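Local atomic coordinates of dendroaspis polylepis MT9 (PDB entry 6R5M), a protein that antagonizes the muscarinic type 2 acetylcholine receptor as a three-finger toxin of black mamba venom and reverses agonist-induced relaxation of arteries. Residues Ile2-Gln6 and Ile31-Cys36; Asn20-Ser26 and Arg45-Thr51. All blocks are in the same frame, centred on the assembly; numbering follows the deposited sequence.

Interaction 1 of 2, residues Ile2-Gln6 and Ile31-Cys36. With SO4 (sulfate ion), chain D.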
# COMPACT_ATOMS: atom_id res chain seq x y z
N ILE A 2 -9.03 -5.37 -3.72
CA ILE A 2 -8.47 -4.51 -4.77
C ILE A 2 -7.66 -3.41 -4.08
O ILE A 2 -8.20 -2.67 -3.26
CB ILE A 2 -9.57 -3.96 -5.73
CG1 ILE A 2 -10.24 -5.12 -6.52
CG2 ILE A 2 -9.00 -2.87 -6.68
CD1 ILE A 2 -11.64 -4.83 -7.06
N CYS A 3 -6.35 -3.32 -4.38
CA CYS A 3 -5.45 -2.36 -3.75
C CYS A 3 -4.79 -1.44 -4.76
O CYS A 3 -4.40 -1.89 -5.84
CB CYS A 3 -4.38 -3.08 -2.91
SG CYS A 3 -5.02 -4.28 -1.72
N HIS A 4 -4.55 -0.17 -4.35
CA HIS A 4 -3.78 0.81 -5.13
C HIS A 4 -2.33 0.28 -5.16
O HIS A 4 -1.85 -0.23 -4.14
CB HIS A 4 -3.79 2.20 -4.46
CG HIS A 4 -5.10 2.94 -4.56
ND1 HIS A 4 -5.45 3.64 -5.72
CD2 HIS A 4 -6.06 3.12 -3.63
CE1 HIS A 4 -6.63 4.19 -5.46
NE2 HIS A 4 -7.04 3.91 -4.21
N ILE A 5 -1.68 0.30 -6.34
CA ILE A 5 -0.30 -0.15 -6.48
C ILE A 5 0.56 1.02 -6.85
O ILE A 5 0.18 1.82 -7.70
CB ILE A 5 -0.11 -1.33 -7.49
CG1 ILE A 5 -0.97 -2.56 -7.09
CG2 ILE A 5 1.37 -1.72 -7.68
CD1 ILE A 5 -0.48 -3.44 -5.92
N GLN A 6 1.73 1.10 -6.23
CA GLN A 6 2.70 2.16 -6.53
C GLN A 6 3.62 1.75 -7.68
O GLN A 6 4.27 0.71 -7.63
CB GLN A 6 3.51 2.50 -5.27
CG GLN A 6 4.32 3.80 -5.39
CD GLN A 6 3.49 5.07 -5.35
OE1 GLN A 6 2.29 5.09 -5.02
NE2 GLN A 6 4.12 6.19 -5.69
N ILE A 31 6.03 8.26 0.13
CA ILE A 31 5.53 6.92 -0.15
C ILE A 31 6.62 6.06 -0.80
O ILE A 31 7.14 6.41 -1.87
CB ILE A 31 4.21 6.95 -0.97
CG1 ILE A 31 3.10 7.68 -0.21
CG2 ILE A 31 3.76 5.54 -1.34
CD1 ILE A 31 2.40 8.66 -0.98
N ILE A 32 6.99 4.96 -0.14
CA ILE A 32 8.00 4.03 -0.65
C ILE A 32 7.33 2.78 -1.27
O ILE A 32 7.99 2.00 -1.96
CB ILE A 32 9.12 3.68 0.36
CG1 ILE A 32 8.59 3.04 1.65
CG2 ILE A 32 9.97 4.89 0.66
CD1 ILE A 32 9.69 2.36 2.50
N GLY A 33 6.03 2.63 -1.04
CA GLY A 33 5.26 1.52 -1.58
C GLY A 33 3.79 1.53 -1.22
O GLY A 33 3.38 2.11 -0.21
N ARG A 34 2.99 0.91 -2.09
CA ARG A 34 1.55 0.73 -1.95
C ARG A 34 1.25 -0.56 -2.67
O ARG A 34 1.62 -0.71 -3.84
CB ARG A 34 0.75 1.88 -2.61
CG ARG A 34 0.68 3.19 -1.84
CD ARG A 34 -0.39 4.13 -2.37
NE ARG A 34 -0.28 4.31 -3.82
CZ ARG A 34 -1.21 4.85 -4.60
NH1 ARG A 34 -2.34 5.31 -4.08
NH2 ARG A 34 -1.01 4.94 -5.91
N GLY A 35 0.61 -1.50 -1.98
CA GLY A 35 0.27 -2.76 -2.61
C GLY A 35 -0.56 -3.71 -1.79
O GLY A 35 -1.31 -3.30 -0.91
N CYS A 36 -0.41 -5.00 -2.10
CA CYS A 36 -1.11 -6.14 -1.51
C CYS A 36 -0.50 -6.54 -0.16
O CYS A 36 0.71 -6.46 0.02
CB CYS A 36 -1.11 -7.32 -2.48
SG CYS A 36 -1.80 -6.96 -4.12
S SO4 D . -3.37 7.11 -7.15
O1 SO4 D . -4.38 7.63 -8.08
O2 SO4 D . -2.50 6.16 -7.86
O3 SO4 D . -2.57 8.21 -6.63
O4 SO4 D . -4.02 6.42 -6.03
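Arg-34 carries most of the polar load of this contact. Its backbone O accepts the one main-chain hydrogen bond between the segments, from Gln-6 N at 3.0 Å. Arg-34 NE donates to Gln-6 OE1 at 2.9 Å. The other guanidinium nitrogens donate to a sulfate ion, probably from the crystallisation liquor: Arg-34 NH1 to sulfate O4 at 2.8 Å and Arg-34 NH2 to sulfate O2 at 2.7 Å. Gly-12 N also bonds the sulfate, and Arg-34 NH1 also hydrogen-bonds Tyr-57 O. His-4 CB lies over one face of the guanidinium, 3.5 Å from Arg-34 NH1. Ile-5 adds apolar packing, its CD1 3.5 Å from Gly-35 CA and 4.2 Å from Cys-36 SG. His-4 N is satisfied by Asn-56 OD1; Cys-3 and Ile-5 make backbone hydrogen bonds with Lys-15 and Ile-13. The axes of strands 2-4 and 31-36 run antiparallel (172°, closest approach 5.7 Å). The contact brings together the edges of two sheets: strand 2-4 pairs with strand 14-16, and strand 30-36 with strand 22-27.

Interaction 2 of 2, residues Asn20-Ser26 and Arg45-Thr51. With PGO (S-1,2-propanediol), chain F.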
# COMPACT_ATOMS: atom_id res chain seq x y z
N ASN A 20 -6.28 -10.26 1.92
CA ASN A 20 -7.41 -9.52 2.43
C ASN A 20 -7.04 -8.05 2.70
O ASN A 20 -7.92 -7.19 2.70
CB ASN A 20 -7.90 -10.18 3.71
CG ASN A 20 -9.24 -9.70 4.17
OD1 ASN A 20 -10.21 -9.58 3.41
ND2 ASN A 20 -9.31 -9.45 5.45
N SER A 21 -5.73 -7.76 2.90
CA SER A 21 -5.26 -6.41 3.20
C SER A 21 -4.51 -5.69 2.08
O SER A 21 -3.99 -6.30 1.14
CB SER A 21 -4.39 -6.42 4.47
OG SER A 21 -5.04 -7.02 5.57
N CYS A 22 -4.49 -4.36 2.21
CA CYS A 22 -3.77 -3.40 1.37
C CYS A 22 -2.85 -2.66 2.32
O CYS A 22 -3.12 -2.58 3.52
CB CYS A 22 -4.73 -2.42 0.70
SG CYS A 22 -6.01 -3.17 -0.34
N TYR A 23 -1.78 -2.06 1.78
CA TYR A 23 -0.86 -1.28 2.59
C TYR A 23 -0.36 -0.04 1.88
O TYR A 23 -0.36 0.03 0.65
CB TYR A 23 0.33 -2.13 3.07
CG TYR A 23 1.40 -2.33 2.02
CD1 TYR A 23 1.35 -3.42 1.14
CD2 TYR A 23 2.47 -1.44 1.89
CE1 TYR A 23 2.33 -3.61 0.17
CE2 TYR A 23 3.44 -1.61 0.90
CZ TYR A 23 3.37 -2.70 0.05
OH TYR A 23 4.33 -2.87 -0.92
N LYS A 24 0.12 0.91 2.67
CA LYS A 24 0.79 2.11 2.22
C LYS A 24 1.98 2.25 3.14
O LYS A 24 1.82 2.36 4.36
CB LYS A 24 -0.14 3.33 2.27
CG LYS A 24 0.49 4.59 1.67
CD LYS A 24 -0.57 5.62 1.28
CE LYS A 24 -0.88 6.56 2.40
NZ LYS A 24 -1.70 7.70 1.92
N MET A 25 3.18 2.20 2.56
CA MET A 25 4.43 2.31 3.30
C MET A 25 5.10 3.64 3.01
O MET A 25 5.25 4.01 1.84
CB MET A 25 5.34 1.12 2.98
CG MET A 25 6.50 0.98 3.97
SD MET A 25 7.49 -0.49 3.67
CE MET A 25 6.63 -1.65 4.68
N SER A 26 5.47 4.37 4.08
CA SER A 26 6.12 5.67 3.96
C SER A 26 7.31 5.89 4.90
O SER A 26 7.41 5.25 5.95
CB SER A 26 5.10 6.81 4.04
OG SER A 26 4.54 6.94 5.33
N ARG A 45 10.33 3.78 8.97
CA ARG A 45 9.35 3.17 8.07
C ARG A 45 7.99 3.02 8.76
O ARG A 45 7.89 2.40 9.83
CB ARG A 45 9.87 1.82 7.60
CG ARG A 45 9.55 1.50 6.17
CD ARG A 45 10.71 0.80 5.50
NE ARG A 45 11.14 -0.40 6.22
CZ ARG A 45 11.14 -1.63 5.72
NH1 ARG A 45 10.71 -1.85 4.48
NH2 ARG A 45 11.56 -2.65 6.45
N GLN A 46 6.95 3.61 8.16
CA GLN A 46 5.60 3.61 8.71
C GLN A 46 4.65 2.93 7.75
O GLN A 46 4.62 3.29 6.57
CB GLN A 46 5.10 5.05 9.00
CG GLN A 46 6.06 5.95 9.76
CD GLN A 46 5.88 5.88 11.25
OE1 GLN A 46 5.02 6.54 11.83
NE2 GLN A 46 6.71 5.10 11.92
N VAL A 47 3.88 1.93 8.24
CA VAL A 47 2.91 1.18 7.44
C VAL A 47 1.49 1.52 7.88
O VAL A 47 1.20 1.60 9.08
CB VAL A 47 3.09 -0.38 7.43
CG1 VAL A 47 2.56 -1.01 6.14
CG2 VAL A 47 4.54 -0.78 7.65
N GLN A 48 0.60 1.69 6.91
CA GLN A 48 -0.82 1.91 7.12
C GLN A 48 -1.50 0.73 6.44
O GLN A 48 -1.35 0.56 5.23
CB GLN A 48 -1.29 3.24 6.49
CG GLN A 48 -0.96 4.48 7.31
CD GLN A 48 -1.08 5.73 6.47
OE1 GLN A 48 -0.07 6.29 6.00
NE2 GLN A 48 -2.29 6.19 6.22
N CYS A 49 -2.15 -0.14 7.22
CA CYS A 49 -2.83 -1.31 6.65
C CYS A 49 -4.34 -1.17 6.77
O CYS A 49 -4.83 -0.61 7.74
CB CYS A 49 -2.34 -2.61 7.28
SG CYS A 49 -0.61 -2.99 6.92
N CYS A 50 -5.07 -1.70 5.79
CA CYS A 50 -6.54 -1.63 5.72
C CYS A 50 -7.07 -2.83 4.94
O CYS A 50 -6.30 -3.47 4.21
CB CYS A 50 -6.97 -0.30 5.09
SG CYS A 50 -6.21 0.03 3.49
N THR A 51 -8.36 -3.16 5.10
CA THR A 51 -8.93 -4.37 4.49
C THR A 51 -10.17 -4.16 3.59
O THR A 51 -11.03 -5.04 3.52
CB THR A 51 -9.24 -5.40 5.60
OG1 THR A 51 -10.18 -4.83 6.52
CG2 THR A 51 -7.99 -5.87 6.35
C1 PGO F . -2.76 -10.05 4.33
C2 PGO F . -3.69 -11.01 5.04
C3 PGO F . -4.38 -11.94 4.09
O1 PGO F . -1.41 -10.51 4.36
O2 PGO F . -4.66 -10.27 5.78
O HOH W 1 2.32 5.04 5.46
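Two consecutive cysteines, Cys-49 and Cys-50, end strand 45-50 with their side chains on opposite faces of the sheet, so one strand end feeds two disulfides. Cys-49 bonds Cys-38 and Cys-50 bonds Cys-55. This is part of the three-stranded sheet of the three-finger fold, with strand 22-27 central between 30-36 and 45-50. Cys-22 with Cys-50, Lys-24 with Gln-48 and Ser-26 with Gln-46 are antiparallel hydrogen-bonded pairs on one face. Each makes two backbone bonds, from 2.8 Å for Ser-26 N to Gln-46 O up to 3.1 Å for Cys-50 N to Cys-22 O. The non-hydrogen-bonded pairs, Tyr-23 with Cys-49 and Met-25 with Val-47, lie on the other face. There Met-25 CE meets Val-47 CG2 at 3.7 Å. On the Lys-24 face, a water bonds Lys-24 O at 2.9 Å, Gln-48 OE1 at 2.8 Å and Ser-26 OG at 2.9 Å. Lys-24 NZ forms a salt bridge with Tyr-57 OXT. The Met-25 face is thus mainly apolar between the segments; the Lys-24 face mixes cystine sulfur with water-bridged polar groups. Six backbone hydrogen bonds fix the register, and the disulfides tie these strands to other parts of the chain.

The centres of the two interactions lie 8 Å apart, and the chain alternates between them. They meet in the three-stranded sheet, where 31-36 of interaction 1 lies beside 20-26 of interaction 2. Gly-33 O is 2.8 Å from Met-25 N, a probable hydrogen bond; Ile-32 and Gly-33 both face Met-25 in a classic beta bulge. A covalent tie also joins them: Cys-3 SG and Cys-22 SG form a disulfide at 2.0 Å. Packing adds Ile-32 CD1 3.5 Å from Arg-45 CD, and the backbone Cys-36 O 3.3 Å from Tyr-23 CE1. Tyr-57 accepts a hydrogen bond from Arg-34 NH1 through O and forms a salt bridge with Lys-24 NZ through OXT.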